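Local structure of fluvirucin B1 DH domain from module 1 (Actinomadura vulgaris, 6OBV) at residues V53-I58 against Q116-V121; Q164-G169 against R198-G203; T185-G190 against G245-F250. The protein probably catalyses dehydration of a carrier-protein-bound beta-hydroxyacyl intermediate in the first extension module of the polyketide synthase that builds fluvirucin B1. All coordinates share one frame; numbering follows the deposited sequence.

Interaction 1: V53-I58 against Q116-V121; sequences VLTGRI and QLQVAV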
loop_
_atom_site.group_PDB
_atom_site.type_symbol
_atom_site.label_atom_id
_atom_site.label_comp_id
_atom_site.label_asym_id
_atom_site.label_seq_id
_atom_site.Cartn_x
_atom_site.Cartn_y
_atom_site.Cartn_z
ATOM N N VAL A 53 -1.957 3.588 -4.465
ATOM C CA VAL A 53 -3.024 2.728 -3.977
ATOM C C VAL A 53 -3.396 3.235 -2.592
ATOM O O VAL A 53 -2.515 3.557 -1.781
ATOM C CB VAL A 53 -2.620 1.240 -3.969
ATOM C CG1 VAL A 53 -1.532 0.957 -2.918
ATOM C CG2 VAL A 53 -3.829 0.359 -3.745
ATOM N N LEU A 54 -4.693 3.418 -2.364
ATOM C CA LEU A 54 -5.227 3.771 -1.056
ATOM C C LEU A 54 -5.952 2.560 -0.507
ATOM O O LEU A 54 -6.647 1.856 -1.251
ATOM C CB LEU A 54 -6.195 4.953 -1.131
ATOM C CG LEU A 54 -5.578 6.308 -1.467
ATOM C CD1 LEU A 54 -5.277 6.410 -2.978
ATOM C CD2 LEU A 54 -6.517 7.419 -1.009
ATOM N N THR A 55 -5.788 2.321 0.789
ATOM C CA THR A 55 -6.281 1.111 1.419
ATOM C C THR A 55 -7.168 1.475 2.597
ATOM O O THR A 55 -6.966 2.505 3.244
ATOM C CB THR A 55 -5.140 0.239 1.922
ATOM O OG1 THR A 55 -4.500 0.922 3.020
ATOM C CG2 THR A 55 -4.147 -0.016 0.800
ATOM N N GLY A 56 -8.134 0.610 2.882
ATOM C CA GLY A 56 -8.975 0.816 4.035
ATOM C C GLY A 56 -9.712 -0.451 4.387
ATOM O O GLY A 56 -9.437 -1.525 3.846
ATOM N N ARG A 57 -10.640 -0.317 5.327
ATOM C CA ARG A 57 -11.428 -1.451 5.782
ATOM C C ARG A 57 -12.774 -0.935 6.276
ATOM O O ARG A 57 -12.867 0.178 6.800
ATOM C CB ARG A 57 -10.691 -2.242 6.873
ATOM C CG ARG A 57 -11.325 -2.165 8.238
ATOM C CD ARG A 57 -10.533 -2.921 9.282
ATOM N NE ARG A 57 -10.542 -4.362 9.060
ATOM C CZ ARG A 57 -9.885 -5.239 9.821
ATOM N NH1 ARG A 57 -9.165 -4.815 10.856
ATOM N NH2 ARG A 57 -9.941 -6.539 9.547
ATOM N N ILE A 58 -13.826 -1.738 6.072
ATOM C CA ILE A 58 -15.158 -1.389 6.548
ATOM C C ILE A 58 -15.818 -2.631 7.134
ATOM O O ILE A 58 -15.412 -3.765 6.873
ATOM C CB ILE A 58 -16.042 -0.775 5.434
ATOM C CG1 ILE A 58 -16.200 -1.751 4.283
ATOM C CG2 ILE A 58 -15.459 0.557 4.926
ATOM C CD1 ILE A 58 -16.972 -1.181 3.116
ATOM N N GLN A 116 -11.803 -5.615 3.261
ATOM C CA GLN A 116 -10.622 -4.857 2.868
ATOM C C GLN A 116 -10.898 -4.106 1.570
ATOM O O GLN A 116 -11.429 -4.682 0.619
ATOM C CB GLN A 116 -9.427 -5.790 2.679
ATOM C CG GLN A 116 -8.896 -6.379 3.957
ATOM C CD GLN A 116 -7.621 -7.160 3.720
ATOM O OE1 GLN A 116 -7.412 -7.735 2.632
ATOM N NE2 GLN A 116 -6.743 -7.170 4.725
ATOM N N LEU A 117 -10.544 -2.820 1.528
ATOM C CA LEU A 117 -10.767 -1.980 0.352
ATOM C C LEU A 117 -9.431 -1.565 -0.239
ATOM O O LEU A 117 -8.492 -1.282 0.505
ATOM C CB LEU A 117 -11.554 -0.716 0.707
ATOM C CG LEU A 117 -12.971 -0.837 1.254
ATOM C CD1 LEU A 117 -13.561 0.586 1.448
ATOM C CD2 LEU A 117 -13.824 -1.653 0.302
ATOM N N GLN A 118 -9.346 -1.509 -1.570
ATOM C CA GLN A 118 -8.171 -0.935 -2.224
ATOM C C GLN A 118 -8.609 -0.114 -3.422
ATOM O O GLN A 118 -9.336 -0.614 -4.284
ATOM C CB GLN A 118 -7.174 -2.001 -2.690
ATOM C CG GLN A 118 -6.019 -2.231 -1.758
ATOM C CD GLN A 118 -4.879 -2.987 -2.418
ATOM O OE1 GLN A 118 -4.534 -2.733 -3.571
ATOM N NE2 GLN A 118 -4.298 -3.926 -1.691
ATOM N N VAL A 119 -8.144 1.130 -3.479
ATOM C CA VAL A 119 -8.437 2.054 -4.564
ATOM C C VAL A 119 -7.124 2.326 -5.282
ATOM O O VAL A 119 -6.213 2.938 -4.715
ATOM C CB VAL A 119 -9.072 3.361 -4.059
ATOM C CG1 VAL A 119 -9.465 4.223 -5.242
ATOM C CG2 VAL A 119 -10.293 3.085 -3.158
ATOM N N ALA A 120 -7.006 1.858 -6.518
ATOM C CA ALA A 120 -5.778 2.009 -7.280
ATOM C C ALA A 120 -5.942 3.132 -8.299
ATOM O O ALA A 120 -6.969 3.216 -8.977
ATOM C CB ALA A 120 -5.416 0.699 -7.977
ATOM N N VAL A 121 -4.931 4.000 -8.384
ATOM C CA VAL A 121 -4.931 5.156 -9.277
ATOM C C VAL A 121 -3.639 5.126 -10.090
ATOM O O VAL A 121 -2.550 5.006 -9.522
ATOM C CB VAL A 121 -5.046 6.477 -8.489
ATOM C CG1 VAL A 121 -4.963 7.661 -9.419
ATOM C CG2 VAL A 121 -6.347 6.513 -7.691
#

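Interaction 2: Q164-G169 against R198-G203; sequences QWPPAG and RAWIRG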
loop_
_atom_site.group_PDB
_atom_site.type_symbol
_atom_site.label_atom_id
_atom_site.label_comp_id
_atom_site.label_asym_id
_atom_site.label_seq_id
_atom_site.Cartn_x
_atom_site.Cartn_y
_atom_site.Cartn_z
ATOM N N GLN A 164 -35.515 30.405 -6.481
ATOM C CA GLN A 164 -36.626 30.174 -5.578
ATOM C C GLN A 164 -36.518 28.700 -5.225
ATOM O O GLN A 164 -36.283 27.870 -6.111
ATOM C CB GLN A 164 -37.996 30.500 -6.180
ATOM C CG GLN A 164 -38.042 31.706 -7.068
ATOM C CD GLN A 164 -39.241 31.702 -7.996
ATOM O OE1 GLN A 164 -39.139 32.096 -9.157
ATOM N NE2 GLN A 164 -40.391 31.269 -7.481
ATOM N N TRP A 165 -36.596 28.376 -3.937
ATOM C CA TRP A 165 -36.629 26.969 -3.558
ATOM C C TRP A 165 -37.927 26.681 -2.820
ATOM O O TRP A 165 -38.166 27.263 -1.747
ATOM C CB TRP A 165 -35.439 26.552 -2.703
ATOM C CG TRP A 165 -35.432 25.062 -2.538
ATOM C CD1 TRP A 165 -35.855 24.354 -1.453
ATOM C CD2 TRP A 165 -35.025 24.097 -3.513
ATOM N NE1 TRP A 165 -35.712 23.002 -1.677
ATOM C CE2 TRP A 165 -35.213 22.818 -2.941
ATOM C CE3 TRP A 165 -34.510 24.188 -4.809
ATOM C CZ2 TRP A 165 -34.902 21.638 -3.624
ATOM C CZ3 TRP A 165 -34.213 23.024 -5.485
ATOM C CH2 TRP A 165 -34.402 21.762 -4.890
ATOM N N PRO A 166 -38.789 25.796 -3.346
ATOM C CA PRO A 166 -38.519 25.062 -4.594
ATOM C C PRO A 166 -38.799 25.925 -5.830
ATOM O O PRO A 166 -39.464 26.951 -5.702
ATOM C CB PRO A 166 -39.478 23.872 -4.509
ATOM C CG PRO A 166 -40.661 24.433 -3.731
ATOM C CD PRO A 166 -40.103 25.455 -2.767
ATOM N N PRO A 167 -38.266 25.539 -6.989
ATOM C CA PRO A 167 -38.422 26.375 -8.188
ATOM C C PRO A 167 -39.882 26.646 -8.509
ATOM O O PRO A 167 -40.774 25.881 -8.135
ATOM C CB PRO A 167 -37.762 25.539 -9.286
ATOM C CG PRO A 167 -36.724 24.775 -8.557
ATOM C CD PRO A 167 -37.314 24.438 -7.214
ATOM N N ALA A 168 -40.115 27.746 -9.213
ATOM C CA ALA A 168 -41.468 28.077 -9.636
ATOM C C ALA A 168 -42.022 26.971 -10.527
ATOM O O ALA A 168 -41.284 26.287 -11.244
ATOM C CB ALA A 168 -41.495 29.421 -10.368
ATOM N N GLY A 169 -43.336 26.774 -10.446
ATOM C CA GLY A 169 -43.987 25.723 -11.196
ATOM C C GLY A 169 -43.863 24.322 -10.629
ATOM O O GLY A 169 -44.443 23.393 -11.202
ATOM N N ARG A 198 -38.761 15.548 1.379
ATOM C CA ARG A 198 -39.722 16.341 0.627
ATOM C C ARG A 198 -39.338 16.307 -0.844
ATOM O O ARG A 198 -38.154 16.219 -1.188
ATOM C CB ARG A 198 -39.778 17.796 1.111
ATOM C CG ARG A 198 -40.560 17.998 2.387
ATOM C CD ARG A 198 -40.050 19.217 3.138
ATOM N NE ARG A 198 -38.596 19.154 3.270
ATOM C CZ ARG A 198 -37.945 18.722 4.351
ATOM N NH1 ARG A 198 -38.621 18.318 5.432
ATOM N NH2 ARG A 198 -36.612 18.697 4.344
ATOM N N ALA A 199 -40.349 16.401 -1.711
ATOM C CA ALA A 199 -40.119 16.344 -3.145
ATOM C C ALA A 199 -41.195 17.125 -3.891
ATOM O O ALA A 199 -42.356 17.165 -3.477
ATOM C CB ALA A 199 -40.086 14.901 -3.644
ATOM N N TRP A 200 -40.787 17.739 -5.005
ATOM C CA TRP A 200 -41.671 18.457 -5.915
ATOM C C TRP A 200 -41.401 18.004 -7.349
ATOM O O TRP A 200 -40.282 17.609 -7.694
ATOM C CB TRP A 200 -41.477 19.979 -5.835
ATOM C CG TRP A 200 -41.564 20.613 -4.459
ATOM C CD1 TRP A 200 -42.593 21.367 -3.967
ATOM C CD2 TRP A 200 -40.568 20.580 -3.426
ATOM N NE1 TRP A 200 -42.305 21.795 -2.687
ATOM C CE2 TRP A 200 -41.069 21.325 -2.333
ATOM C CE3 TRP A 200 -39.307 19.989 -3.314
ATOM C CZ2 TRP A 200 -40.348 21.494 -1.145
ATOM C CZ3 TRP A 200 -38.592 20.159 -2.135
ATOM C CH2 TRP A 200 -39.114 20.907 -1.069
ATOM N N ILE A 201 -42.422 18.087 -8.197
ATOM C CA ILE A 201 -42.310 17.677 -9.592
ATOM C C ILE A 201 -42.682 18.843 -10.493
ATOM O O ILE A 201 -43.666 19.549 -10.234
ATOM C CB ILE A 201 -43.184 16.449 -9.892
ATOM C CG1 ILE A 201 -42.567 15.212 -9.230
ATOM C CG2 ILE A 201 -43.259 16.205 -11.370
ATOM C CD1 ILE A 201 -43.469 14.002 -9.295
ATOM N N ARG A 202 -41.880 19.057 -11.537
ATOM C CA ARG A 202 -42.174 20.065 -12.554
ATOM C C ARG A 202 -41.801 19.483 -13.910
ATOM O O ARG A 202 -40.617 19.242 -14.175
ATOM C CB ARG A 202 -41.410 21.367 -12.301
ATOM C CG ARG A 202 -41.723 22.450 -13.378
ATOM C CD ARG A 202 -40.917 23.716 -13.185
ATOM N NE ARG A 202 -39.478 23.477 -13.273
ATOM C CZ ARG A 202 -38.571 24.436 -13.123
ATOM N NH1 ARG A 202 -38.969 25.681 -12.883
ATOM N NH2 ARG A 202 -37.277 24.155 -13.213
ATOM N N GLY A 203 -42.794 19.281 -14.776
ATOM C CA GLY A 203 -42.519 18.587 -16.025
ATOM C C GLY A 203 -41.884 17.241 -15.734
ATOM O O GLY A 203 -42.303 16.516 -14.825
#

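Interaction 3: T185-G190 against G245-F250; sequences TGYGYG and GVALPF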
loop_
_atom_site.group_PDB
_atom_site.type_symbol
_atom_site.label_atom_id
_atom_site.label_comp_id
_atom_site.label_asym_id
_atom_site.label_seq_id
_atom_site.Cartn_x
_atom_site.Cartn_y
_atom_site.Cartn_z
ATOM N N THR A 185 -41.573 -2.789 -4.024
ATOM C CA THR A 185 -40.933 -2.999 -5.318
ATOM C C THR A 185 -39.769 -3.977 -5.196
ATOM O O THR A 185 -39.529 -4.786 -6.095
ATOM C CB THR A 185 -40.458 -1.654 -5.888
ATOM O OG1 THR A 185 -41.564 -0.748 -5.986
ATOM C CG2 THR A 185 -39.822 -1.829 -7.264
ATOM N N GLY A 186 -39.042 -3.922 -4.088
ATOM C CA GLY A 186 -37.950 -4.845 -3.876
ATOM C C GLY A 186 -36.772 -4.217 -3.160
ATOM O O GLY A 186 -35.916 -4.937 -2.641
ATOM N N TYR A 187 -36.722 -2.882 -3.115
ATOM C CA TYR A 187 -35.573 -2.189 -2.542
ATOM C C TYR A 187 -35.473 -2.431 -1.043
ATOM O O TYR A 187 -36.480 -2.532 -0.339
ATOM C CB TYR A 187 -35.656 -0.686 -2.809
ATOM C CG TYR A 187 -35.465 -0.291 -4.260
ATOM C CD1 TYR A 187 -34.199 -0.096 -4.796
ATOM C CD2 TYR A 187 -36.562 -0.103 -5.090
ATOM C CE1 TYR A 187 -34.031 0.268 -6.130
ATOM C CE2 TYR A 187 -36.410 0.255 -6.416
ATOM C CZ TYR A 187 -35.148 0.438 -6.932
ATOM O OH TYR A 187 -35.026 0.796 -8.257
ATOM N N GLY A 188 -34.242 -2.528 -0.559
ATOM C CA GLY A 188 -33.981 -2.662 0.859
ATOM C C GLY A 188 -33.277 -1.430 1.384
ATOM O O GLY A 188 -32.046 -1.342 1.365
ATOM N N TYR A 189 -34.056 -0.457 1.834
ATOM C CA TYR A 189 -33.543 0.800 2.368
ATOM C C TYR A 189 -33.893 0.838 3.853
ATOM O O TYR A 189 -35.027 1.162 4.224
ATOM C CB TYR A 189 -34.145 1.989 1.628
ATOM C CG TYR A 189 -33.711 2.175 0.186
ATOM C CD1 TYR A 189 -32.379 2.071 -0.183
ATOM C CD2 TYR A 189 -34.638 2.476 -0.803
ATOM C CE1 TYR A 189 -31.983 2.239 -1.493
ATOM C CE2 TYR A 189 -34.248 2.654 -2.113
ATOM C CZ TYR A 189 -32.926 2.544 -2.457
ATOM O OH TYR A 189 -32.528 2.732 -3.773
ATOM N N GLY A 190 -32.926 0.497 4.705
ATOM C CA GLY A 190 -33.087 0.656 6.121
ATOM C C GLY A 190 -33.047 2.125 6.528
ATOM O O GLY A 190 -32.883 3.026 5.687
ATOM N N GLY A 245 -39.828 -2.809 -10.825
ATOM C CA GLY A 245 -38.593 -3.536 -10.624
ATOM C C GLY A 245 -37.508 -2.702 -9.969
ATOM O O GLY A 245 -37.553 -1.472 -9.927
ATOM N N VAL A 246 -36.513 -3.405 -9.450
ATOM C CA VAL A 246 -35.378 -2.790 -8.777
ATOM C C VAL A 246 -34.315 -2.458 -9.815
ATOM O O VAL A 246 -34.032 -3.261 -10.715
ATOM C CB VAL A 246 -34.827 -3.729 -7.685
ATOM C CG1 VAL A 246 -33.560 -3.153 -7.064
ATOM C CG2 VAL A 246 -35.901 -4.015 -6.640
ATOM N N ALA A 247 -33.732 -1.265 -9.707
ATOM C CA ALA A 247 -32.605 -0.890 -10.549
ATOM C C ALA A 247 -31.565 -0.235 -9.661
ATOM O O ALA A 247 -31.920 0.491 -8.731
ATOM C CB ALA A 247 -33.005 0.067 -11.687
ATOM N N LEU A 248 -30.290 -0.512 -9.932
ATOM C CA LEU A 248 -29.196 0.061 -9.158
ATOM C C LEU A 248 -28.298 0.901 -10.058
ATOM O O LEU A 248 -28.188 0.622 -11.254
ATOM C CB LEU A 248 -28.343 -1.027 -8.490
ATOM C CG LEU A 248 -29.067 -2.009 -7.568
ATOM C CD1 LEU A 248 -28.095 -3.090 -7.101
ATOM C CD2 LEU A 248 -29.672 -1.268 -6.397
ATOM N N PRO A 249 -27.653 1.930 -9.510
ATOM C CA PRO A 249 -26.674 2.702 -10.292
ATOM C C PRO A 249 -25.660 1.796 -10.971
ATOM O O PRO A 249 -25.235 0.777 -10.423
ATOM C CB PRO A 249 -26.000 3.593 -9.240
ATOM C CG PRO A 249 -27.010 3.721 -8.142
ATOM C CD PRO A 249 -27.798 2.430 -8.131
ATOM N N PHE A 250 -25.265 2.177 -12.178
ATOM C CA PHE A 250 -24.353 1.341 -12.937
ATOM C C PHE A 250 -23.202 2.156 -13.528
ATOM O O PHE A 250 -22.037 1.766 -13.388
ATOM C CB PHE A 250 -25.126 0.595 -14.027
ATOM C CG PHE A 250 -24.247 -0.087 -15.034
ATOM C CD1 PHE A 250 -23.487 -1.188 -14.678
ATOM C CD2 PHE A 250 -24.190 0.369 -16.347
ATOM C CE1 PHE A 250 -22.670 -1.821 -15.616
ATOM C CE2 PHE A 250 -23.378 -0.245 -17.284
ATOM C CZ PHE A 250 -22.616 -1.348 -16.919
#

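Interaction 1: V53-I58 against Q116-V121
Leu54 and Val119 face each other as a hydrogen-bonded pair of an antiparallel ladder, in the N-terminal hotdog of the double-hotdog fold known from polyketide synthase dehydratases. Strand 53-58 runs against strand 116-121 at 155°, and the alternation of side chains gives the sheet two unlike faces. Leu54 and Val119 exchange both backbone bonds, Leu54 N to Val119 O and Val119 N to Leu54 O, each 2.8 Å long. Gly56 and Leu117 repeat the pattern, with Gly56 N reaching Leu117 O and Leu117 N returning to Gly56 O. Between these rungs Thr55 CA approaches Leu117 O as a CA-H...O contact.

The face carrying Leu54, Leu117 and Val119 lies against helix 79-92, the helix wrapped by the hotdog sheet; Leu85 of that helix meets Leu117, and Ala89 meets both Leu54 and Val119. Leu117 CD1 reaches along this face to Ile58 CG2 at 4.0 Å, the two side chains crossing at about a right angle.

Gln118 works on the other face, together with Val53 and Thr55. Its CB lies 4.2 Å from Leu54 O. The next atom, CG, faces two methyl groups, Thr55 CG2 and Val53 CG2, each 3.9 Å away. Beyond CG the chain is extended (chi2 -164°), which carries the amide past Val53: CD lies 3.7 Å from Val53 CG2, and NE2 is delivered to Glu45 O of the second subunit. Thr55 OG1 likewise bonds to Leu30 O of the second subunit, and this face therefore helps form the dimer interface. At the end of the Gln118 side chain, OE1 rests 3.2 Å from Val53 CG2, a close contact between carbonyl oxygen and methyl.

Interaction 2: Q164-G169 against R198-G203
Ala168 O accepts a hydrogen bond from Arg202 NH1 at 2.9 Å, tying the loop 164-169 to the end of strand 196-202. The donor lies in the carbonyl plane, but the N-H...O angle is only 135° and the oxygen is tilted out of the guanidinium plane. Arg202 starts with CG opposite its backbone N and bends at chi3 (61°), turning the guanidinium toward Pro167, whose CB covers one of its faces, 3.8 Å from Arg202 NH1, while NH2 forms a salt bridge to Glu205.

Farther back along the strand, Pro166, which follows a cis peptide bond, lies over one face of the Trp200 indole. Its CG stands 3.5 Å from the centroid of the five-membered ring, 19° off the normal, in a CH-pi contact. The five-membered ring of Trp165 lies obliquely to the six-membered ring of Trp200, and Trp165 NE1 is hydrogen-bonded to Glu209 on the adjoining strand 205-211. At this surface site the loop is thus held by proline on indole and by one bent bond from an arginine whose positive charge is probably balanced by Glu205.

Interaction 3: T185-G190 against G245-F250
Tyr187 and Val246 run antiparallel alongside each other, the valine over the ring, where the short strand 187-189 meets the beginning of strand 247-257, within the C-terminal half of the dehydratase double hotdog. The valine approaches the phenol from above: Val246 CG1 lies over one face of the ring, 3.6 Å above its plane and offset toward the rim, so that its closest ring atom is Tyr187 CE1, also at 3.6 Å. The contact is a CH-pi interaction, with CG1 26° off the normal through the ring centroid. CG1 stands opposite the backbone N of Val246 (chi1 175°), which sends the other methyl, CG2, to the backbone of the first segment. There CG2 packs 3.5 Å from Gly186 CA, at the residue where helix 178-185 gives way to the strand; the lack of a side chain on Gly186 permits this close approach.

The ring edge meets the backbone of the next residue, where Ala247 O lies in the ring plane, 3.4 Å from Tyr187 CE1. With one face of the ring under Val246 and Leu182 of helix 178-185 also touching Tyr187, the side chain is held both along its length and at its hydroxyl. Thr185, on the last turn of that helix, adds CG2 against Gly245 O, and its OG1 turns back to Ala181 O. A nearly straight hydrogen bond joins the two segments: Ala247 N donates to Tyr187 OH at 2.8 Å, with an N-H...O angle of 161°.

In the fold
Interaction 1 closes before either of the others opens along the chain, and it belongs to the N-terminal hotdog, whereas interactions 2 and 3 lie in the C-terminal one. The segments of the latter two alternate in sequence, 164-169, 185-190, 198-203 and 245-250, so the C-terminal half is interlaced. Interactions 1 and 2 are on opposite sides of the chain's centre, with their own centres about 39 Å apart; interaction 3 is about 26 Å from the first and about 25 Å from the second, centre to centre. Strand 247-257, entered at interaction 3, pairs with strand 97-103 and so connects the halves; of the three, interaction 1 alone touches the second subunit.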